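Local coordinates for protein putative 3-hydroxybutyryl-CoA dehydratase (Rhodopseudomonas palustris, PDB 3HIN) that probably acts as a lyase of the enoyl-CoA hydratase/isomerase family, perhaps dehydrating 3-hydroxybutyryl-CoA to crotonyl-CoA, at residues Pro108-Leu122 / Ala128-Pro142. Numbering follows the deposited sequence.
Sequences PVIAALKGAVIGGGL and AHIRVAEASAYYALP
Leu113 and Tyr139 meet where two parallel strand pairs of the crotonase fold adjoin, 109-113 with 130-134 and 116-118 with 138-140, whose register shifts by two residues at the turn Glu134-Ala137. Leu113 CG lies anti to its carbonyl carbon (chi1 -47°), beside the backbone N, and from there CD1 reaches the edge of the Tyr139 ring, 3.6 Å from OH. The same methyl rests 3.8 Å from Arg131 CB. The Leu113 backbone is gripped as well: its N donates almost straight to Val132 O (2.6 Å), and its O accepts from Glu134 N. Val117 CB and Leu122 CD1 approach Tyr139 CD1 obliquely, Val117 running alongside the tyrosine side chain and Leu122 across it; Phe187 stacks on the ring.

In the second pair, Tyr138 folds its ring back over Ala116, whose CA makes a CH-pi contact 3.8 Å from the ring centroid, 23° off the normal. Ile118 CG2 reaches Tyr138 CE1 obliquely. With alanine in place of Tyr138 the ring over Ala116 is gone, which is likely to open a gap beside Ala116 CA and Ile118 CG2. Gly115, at positive phi, gives its N to Ser136 OG and its O to Tyr138 N.

At the other end, Val109 O accepts from both Ile130 N and His129 N. The imidazole, whose NE2 is held by Gln103 O, takes Val109 N on ND1 at 2.9 Å, near the ring plane and almost straight (171°).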
ATOM      1  N   PRO A 108     -12.100  21.293  13.247  1.00 34.00           N
ATOM      2  CA  PRO A 108     -11.934  19.992  13.926  1.00 33.38           C
ATOM      3  C   PRO A 108     -13.265  19.307  14.235  1.00 33.13           C
ATOM      4  O   PRO A 108     -14.252  19.967  14.572  1.00 33.19           O
ATOM      5  CB  PRO A 108     -11.259  20.330  15.233  1.00 31.91           C
ATOM      6  CG  PRO A 108     -10.995  21.835  15.230  1.00 34.42           C
ATOM      7  CD  PRO A 108     -11.447  22.423  13.955  1.00 33.73           C
ATOM      8  N   VAL A 109     -13.233  17.980  14.170  1.00 33.23           N
ATOM      9  CA  VAL A 109     -14.384  17.141  14.488  1.00 31.15           C
ATOM     10  C   VAL A 109     -14.136  16.383  15.787  1.00 30.97           C
ATOM     11  O   VAL A 109     -13.089  15.713  15.953  1.00 29.88           O
ATOM     12  CB  VAL A 109     -14.628  16.157  13.379  1.00 30.07           C
ATOM     13  CG1 VAL A 109     -15.855  15.283  13.682  1.00 28.86           C
ATOM     14  CG2 VAL A 109     -14.800  16.904  12.061  1.00 32.10           C
ATOM     15  N   ILE A 110     -15.108  16.490  16.702  1.00 30.84           N
ATOM     16  CA  ILE A 110     -15.025  15.837  17.976  1.00 32.17           C
ATOM     17  C   ILE A 110     -16.138  14.800  18.032  1.00 32.49           C
ATOM     18  O   ILE A 110     -17.282  15.138  17.785  1.00 33.37           O
ATOM     19  CB  ILE A 110     -15.163  16.897  19.165  1.00 32.78           C
ATOM     20  CG1 ILE A 110     -14.092  18.001  19.027  1.00 33.83           C
ATOM     21  CG2 ILE A 110     -15.058  16.225  20.565  1.00 31.44           C
ATOM     22  CD1 ILE A 110     -14.663  19.355  18.865  1.00 33.98           C
ATOM     23  N   ALA A 111     -15.824  13.573  18.414  1.00 32.32           N
ATOM     24  CA  ALA A 111     -16.860  12.536  18.571  1.00 32.73           C
ATOM     25  C   ALA A 111     -17.124  12.284  20.065  1.00 33.59           C
ATOM     26  O   ALA A 111     -16.181  12.054  20.836  1.00 35.14           O
ATOM     27  CB  ALA A 111     -16.396  11.245  17.882  1.00 32.59           C
ATOM     28  N   ALA A 112     -18.386  12.365  20.476  1.00 31.72           N
ATOM     29  CA  ALA A 112     -18.775  12.120  21.833  1.00 30.93           C
ATOM     30  C   ALA A 112     -19.170  10.670  21.905  1.00 31.53           C
ATOM     31  O   ALA A 112     -20.131  10.271  21.229  1.00 32.10           O
ATOM     32  CB  ALA A 112     -19.957  13.088  22.228  1.00 30.37           C
ATOM     33  N   LEU A 113     -18.400   9.845  22.624  1.00 30.18           N
ATOM     34  CA  LEU A 113     -18.641   8.392  22.623  1.00 30.94           C
ATOM     35  C   LEU A 113     -19.366   7.880  23.886  1.00 32.49           C
ATOM     36  O   LEU A 113     -19.065   8.278  24.992  1.00 32.99           O
ATOM     37  CB  LEU A 113     -17.337   7.641  22.393  1.00 31.30           C
ATOM     38  CG  LEU A 113     -16.476   8.172  21.235  1.00 31.23           C
ATOM     39  CD1 LEU A 113     -15.214   7.321  21.190  1.00 32.43           C
ATOM     40  CD2 LEU A 113     -17.203   8.096  19.908  1.00 30.31           C
ATOM     41  N   LYS A 114     -20.374   7.041  23.714  1.00 32.77           N
ATOM     42  CA  LYS A 114     -21.022   6.372  24.860  1.00 32.19           C
ATOM     43  C   LYS A 114     -21.501   5.028  24.352  1.00 31.90           C
ATOM     44  O   LYS A 114     -21.613   4.881  23.156  1.00 31.76           O
ATOM     45  CB  LYS A 114     -22.247   7.185  25.339  1.00 33.37           C
ATOM     46  CG  LYS A 114     -23.375   7.348  24.291  1.00 30.56           C
ATOM     47  CD  LYS A 114     -24.379   8.393  24.797  1.00 37.89           C
ATOM     48  CE  LYS A 114     -25.284   8.819  23.656  1.00 36.94           C
ATOM     49  NZ  LYS A 114     -26.300   9.900  24.026  1.00 39.59           N
ATOM     50  N   GLY A 115     -21.794   4.079  25.250  1.00 31.63           N
ATOM     51  CA  GLY A 115     -22.415   2.806  24.883  1.00 32.39           C
ATOM     52  C   GLY A 115     -21.627   2.191  23.736  1.00 32.52           C
ATOM     53  O   GLY A 115     -20.434   2.301  23.673  1.00 33.78           O
ATOM     54  N   ALA A 116     -22.316   1.585  22.796  1.00 33.57           N
ATOM     55  CA  ALA A 116     -21.641   0.845  21.730  1.00 33.99           C
ATOM     56  C   ALA A 116     -20.858   1.739  20.752  1.00 33.43           C
ATOM     57  O   ALA A 116     -21.356   2.771  20.279  1.00 32.39           O
ATOM     58  CB  ALA A 116     -22.680  -0.086  21.012  1.00 34.44           C
ATOM     59  N   VAL A 117     -19.580   1.404  20.531  1.00 33.33           N
ATOM     60  CA  VAL A 117     -18.735   2.075  19.501  1.00 32.27           C
ATOM     61  C   VAL A 117     -18.037   0.943  18.812  1.00 33.33           C
ATOM     62  O   VAL A 117     -16.889   0.589  19.118  1.00 32.58           O
ATOM     63  CB  VAL A 117     -17.687   3.017  20.137  1.00 33.28           C
ATOM     64  CG1 VAL A 117     -16.864   3.702  19.037  1.00 31.90           C
ATOM     65  CG2 VAL A 117     -18.395   4.103  21.190  1.00 30.96           C
ATOM     66  N   ILE A 118     -18.761   0.277  17.945  1.00 33.33           N
ATOM     67  CA  ILE A 118     -18.228  -0.959  17.461  1.00 33.95           C
ATOM     68  C   ILE A 118     -18.274  -1.042  15.939  1.00 33.42           C
ATOM     69  O   ILE A 118     -19.207  -0.513  15.329  1.00 32.60           O
ATOM     70  CB  ILE A 118     -18.902  -2.210  18.142  1.00 35.52           C
ATOM     71  CG1 ILE A 118     -20.248  -2.526  17.541  1.00 35.01           C
ATOM     72  CG2 ILE A 118     -19.067  -2.045  19.669  1.00 37.40           C
ATOM     73  CD1 ILE A 118     -21.129  -3.482  18.544  1.00 40.72           C
ATOM     74  N   GLY A 119     -17.300  -1.760  15.334  1.00 32.95           N
ATOM     75  CA  GLY A 119     -17.347  -1.992  13.872  1.00 33.05           C
ATOM     76  C   GLY A 119     -17.237  -0.648  13.163  1.00 33.91           C
ATOM     77  O   GLY A 119     -16.418   0.202  13.551  1.00 35.27           O
ATOM     78  N   GLY A 120     -18.118  -0.418  12.173  1.00 34.68           N
ATOM     79  CA  GLY A 120     -18.227   0.866  11.486  1.00 34.33           C
ATOM     80  C   GLY A 120     -18.318   2.076  12.394  1.00 34.48           C
ATOM     81  O   GLY A 120     -17.827   3.160  12.067  1.00 35.28           O
ATOM     82  N   GLY A 121     -18.994   1.908  13.528  1.00 35.62           N
ATOM     83  CA  GLY A 121     -19.096   2.966  14.548  1.00 33.71           C
ATOM     84  C   GLY A 121     -17.725   3.300  15.068  1.00 34.69           C
ATOM     85  O   GLY A 121     -17.424   4.473  15.238  1.00 34.52           O
ATOM     86  N   LEU A 122     -16.866   2.290  15.249  1.00 34.46           N
ATOM     87  CA  LEU A 122     -15.485   2.610  15.699  1.00 34.56           C
ATOM     88  C   LEU A 122     -14.763   3.362  14.555  1.00 33.38           C
ATOM     89  O   LEU A 122     -14.080   4.334  14.780  1.00 32.63           O
ATOM     90  CB  LEU A 122     -14.733   1.332  16.138  1.00 35.95           C
ATOM     91  CG  LEU A 122     -13.282   1.439  16.677  1.00 35.10           C
ATOM     92  CD1 LEU A 122     -13.235   2.560  17.695  1.00 36.39           C
ATOM     93  CD2 LEU A 122     -12.933   0.130  17.353  1.00 33.68           C
ATOM     94  N   ALA A 128     -12.701  10.935  13.306  1.00 32.91           N
ATOM     95  CA  ALA A 128     -12.766  12.184  14.070  1.00 33.91           C
ATOM     96  C   ALA A 128     -11.365  12.532  14.548  1.00 34.15           C
ATOM     97  O   ALA A 128     -10.508  11.651  14.642  1.00 35.20           O
ATOM     98  CB  ALA A 128     -13.650  12.025  15.230  1.00 32.01           C
ATOM     99  N   HIS A 129     -11.141  13.807  14.846  1.00 34.12           N
ATOM    100  CA  HIS A 129      -9.846  14.261  15.336  1.00 33.66           C
ATOM    101  C   HIS A 129      -9.638  14.063  16.793  1.00 34.05           C
ATOM    102  O   HIS A 129      -8.529  13.797  17.210  1.00 34.63           O
ATOM    103  CB  HIS A 129      -9.651  15.745  14.999  1.00 33.90           C
ATOM    104  CG  HIS A 129      -9.859  16.003  13.566  1.00 36.22           C
ATOM    105  ND1 HIS A 129     -10.888  16.774  13.088  1.00 42.74           N
ATOM    106  CD2 HIS A 129      -9.249  15.468  12.483  1.00 35.83           C
ATOM    107  CE1 HIS A 129     -10.870  16.751  11.765  1.00 37.39           C
ATOM    108  NE2 HIS A 129      -9.882  15.964  11.378  1.00 38.20           N
ATOM    109  N   ILE A 130     -10.697  14.272  17.573  1.00 33.86           N
ATOM    110  CA  ILE A 130     -10.696  14.074  19.047  1.00 33.88           C
ATOM    111  C   ILE A 130     -11.911  13.218  19.411  1.00 34.29           C
ATOM    112  O   ILE A 130     -12.990  13.387  18.867  1.00 35.41           O
ATOM    113  CB  ILE A 130     -10.809  15.408  19.729  1.00 33.48           C
ATOM    114  CG1 ILE A 130      -9.593  16.291  19.387  1.00 29.88           C
ATOM    115  CG2 ILE A 130     -11.058  15.324  21.297  1.00 33.28           C
ATOM    116  CD1 ILE A 130      -9.804  17.736  19.841  1.00 31.77           C
ATOM    117  N   ARG A 131     -11.747  12.326  20.366  1.00 34.34           N
ATOM    118  CA  ARG A 131     -12.854  11.508  20.834  1.00 33.30           C
ATOM    119  C   ARG A 131     -12.894  11.785  22.324  1.00 34.34           C
ATOM    120  O   ARG A 131     -11.814  11.906  22.975  1.00 35.46           O
ATOM    121  CB  ARG A 131     -12.572  10.002  20.528  1.00 33.08           C
ATOM    122  CG  ARG A 131     -12.751   9.543  19.069  1.00 33.95           C
ATOM    123  CD  ARG A 131     -11.872   8.306  18.701  1.00 29.96           C
ATOM    124  NE  ARG A 131     -10.462   8.710  18.796  1.00 30.42           N
ATOM    125  CZ  ARG A 131      -9.855   9.513  17.910  1.00 34.34           C
ATOM    126  NH1 ARG A 131      -8.575   9.928  18.127  1.00 30.08           N
ATOM    127  NH2 ARG A 131     -10.487   9.914  16.796  1.00 32.43           N
ATOM    128  N   VAL A 132     -14.120  11.899  22.869  1.00 32.57           N
ATOM    129  CA  VAL A 132     -14.363  11.990  24.290  1.00 33.84           C
ATOM    130  C   VAL A 132     -15.266  10.803  24.605  1.00 34.08           C
ATOM    131  O   VAL A 132     -16.317  10.613  23.933  1.00 34.35           O
ATOM    132  CB  VAL A 132     -15.090  13.287  24.696  1.00 34.25           C
ATOM    133  CG1 VAL A 132     -15.105  13.376  26.190  1.00 36.71           C
ATOM    134  CG2 VAL A 132     -14.408  14.494  24.137  1.00 34.96           C
ATOM    135  N   ALA A 133     -14.832   9.995  25.567  1.00 32.50           N
ATOM    136  CA  ALA A 133     -15.546   8.793  25.941  1.00 34.52           C
ATOM    137  C   ALA A 133     -16.124   8.922  27.356  1.00 35.07           C
ATOM    138  O   ALA A 133     -15.373   9.198  28.310  1.00 34.41           O
ATOM    139  CB  ALA A 133     -14.660   7.555  25.811  1.00 33.30           C
ATOM    140  N   GLU A 134     -17.468   8.788  27.447  1.00 34.50           N
ATOM    141  CA  GLU A 134     -18.204   8.491  28.704  1.00 35.52           C
ATOM    142  C   GLU A 134     -17.889   7.097  29.271  1.00 35.01           C
ATOM    143  O   GLU A 134     -17.478   6.218  28.508  1.00 33.99           O
ATOM    144  CB  GLU A 134     -19.717   8.452  28.397  1.00 37.21           C
ATOM    145  CG  GLU A 134     -20.400   9.646  28.754  1.00 39.46           C
ATOM    146  CD  GLU A 134     -21.839   9.692  28.285  1.00 39.70           C
ATOM    147  OE1 GLU A 134     -22.683   8.806  28.582  1.00 35.98           O
ATOM    148  OE2 GLU A 134     -22.099  10.718  27.660  1.00 41.37           O
ATOM    149  N   ALA A 135     -18.163   6.847  30.564  1.00 34.30           N
ATOM    150  CA  ALA A 135     -17.828   5.542  31.122  1.00 34.83           C
ATOM    151  C   ALA A 135     -18.449   4.351  30.366  1.00 35.51           C
ATOM    152  O   ALA A 135     -17.861   3.273  30.345  1.00 35.44           O
ATOM    153  CB  ALA A 135     -18.216   5.469  32.576  1.00 36.64           C
ATOM    154  N   SER A 136     -19.638   4.529  29.765  1.00 34.94           N
ATOM    155  CA  SER A 136     -20.391   3.402  29.176  1.00 34.61           C
ATOM    156  C   SER A 136     -19.843   2.995  27.786  1.00 34.00           C
ATOM    157  O   SER A 136     -20.222   1.947  27.237  1.00 34.58           O
ATOM    158  CB  SER A 136     -21.867   3.787  29.027  1.00 35.01           C
ATOM    159  OG  SER A 136     -21.928   4.876  28.081  1.00 37.00           O
ATOM    160  N   ALA A 137     -18.938   3.792  27.222  1.00 33.05           N
ATOM    161  CA  ALA A 137     -18.505   3.560  25.821  1.00 32.06           C
ATOM    162  C   ALA A 137     -17.728   2.265  25.844  1.00 33.46           C
ATOM    163  O   ALA A 137     -16.981   1.986  26.817  1.00 34.01           O
ATOM    164  CB  ALA A 137     -17.650   4.735  25.320  1.00 31.28           C
ATOM    165  N   TYR A 138     -17.918   1.440  24.823  1.00 33.46           N
ATOM    166  CA  TYR A 138     -17.119   0.216  24.713  1.00 34.47           C
ATOM    167  C   TYR A 138     -16.827  -0.058  23.251  1.00 34.83           C
ATOM    168  O   TYR A 138     -17.629   0.302  22.387  1.00 35.59           O
ATOM    169  CB  TYR A 138     -17.797  -0.988  25.392  1.00 33.69           C
ATOM    170  CG  TYR A 138     -19.161  -1.342  24.839  1.00 37.17           C
ATOM    171  CD1 TYR A 138     -19.288  -2.285  23.849  1.00 38.37           C
ATOM    172  CD2 TYR A 138     -20.331  -0.733  25.317  1.00 40.10           C
ATOM    173  CE1 TYR A 138     -20.523  -2.630  23.330  1.00 39.63           C
ATOM    174  CE2 TYR A 138     -21.615  -1.093  24.824  1.00 37.08           C
ATOM    175  CZ  TYR A 138     -21.677  -2.041  23.822  1.00 41.01           C
ATOM    176  OH  TYR A 138     -22.867  -2.427  23.274  1.00 39.73           O
ATOM    177  N   TYR A 139     -15.680  -0.680  22.997  1.00 34.43           N
ATOM    178  CA  TYR A 139     -15.068  -0.740  21.666  1.00 35.04           C
ATOM    179  C   TYR A 139     -14.871  -2.183  21.245  1.00 35.91           C
ATOM    180  O   TYR A 139     -14.494  -3.061  22.090  1.00 37.22           O
ATOM    181  CB  TYR A 139     -13.690  -0.129  21.689  1.00 35.09           C
ATOM    182  CG  TYR A 139     -13.652   1.276  22.227  1.00 37.52           C
ATOM    183  CD1 TYR A 139     -14.101   2.352  21.434  1.00 37.18           C
ATOM    184  CD2 TYR A 139     -13.219   1.532  23.529  1.00 40.38           C
ATOM    185  CE1 TYR A 139     -14.105   3.629  21.908  1.00 39.57           C
ATOM    186  CE2 TYR A 139     -13.210   2.858  24.050  1.00 39.93           C
ATOM    187  CZ  TYR A 139     -13.634   3.889  23.209  1.00 41.48           C
ATOM    188  OH  TYR A 139     -13.646   5.180  23.645  1.00 42.90           O
ATOM    189  N   ALA A 140     -15.168  -2.449  19.975  1.00 34.28           N
ATOM    190  CA  ALA A 140     -14.999  -3.773  19.443  1.00 35.10           C
ATOM    191  C   ALA A 140     -15.039  -3.761  17.938  1.00 35.62           C
ATOM    192  O   ALA A 140     -15.655  -2.858  17.312  1.00 35.50           O
ATOM    193  CB  ALA A 140     -16.086  -4.724  19.960  1.00 35.27           C
ATOM    194  N   LEU A 141     -14.404  -4.787  17.371  1.00 35.10           N
ATOM    195  CA  LEU A 141     -14.515  -5.084  15.962  1.00 37.31           C
ATOM    196  C   LEU A 141     -15.026  -6.506  15.782  1.00 38.19           C
ATOM    197  O   LEU A 141     -14.242  -7.426  15.562  1.00 37.69           O
ATOM    198  CB  LEU A 141     -13.163  -4.939  15.297  1.00 35.74           C
ATOM    199  CG  LEU A 141     -12.665  -3.514  15.346  1.00 36.16           C
ATOM    200  CD1 LEU A 141     -11.154  -3.617  15.082  1.00 39.28           C
ATOM    201  CD2 LEU A 141     -13.349  -2.594  14.362  1.00 36.38           C
ATOM    202  N   PRO A 142     -16.351  -6.700  15.873  1.00 40.58           N
ATOM    203  CA  PRO A 142     -16.951  -8.056  15.857  1.00 41.98           C
ATOM    204  C   PRO A 142     -16.995  -8.698  14.474  1.00 43.83           C
ATOM    205  O   PRO A 142     -17.414  -9.829  14.339  1.00 44.12           O
ATOM    206  CB  PRO A 142     -18.383  -7.777  16.308  1.00 42.28           C
ATOM    207  CG  PRO A 142     -18.666  -6.501  15.565  1.00 41.60           C
ATOM    208  CD  PRO A 142     -17.411  -5.684  16.005  1.00 40.97           C
TER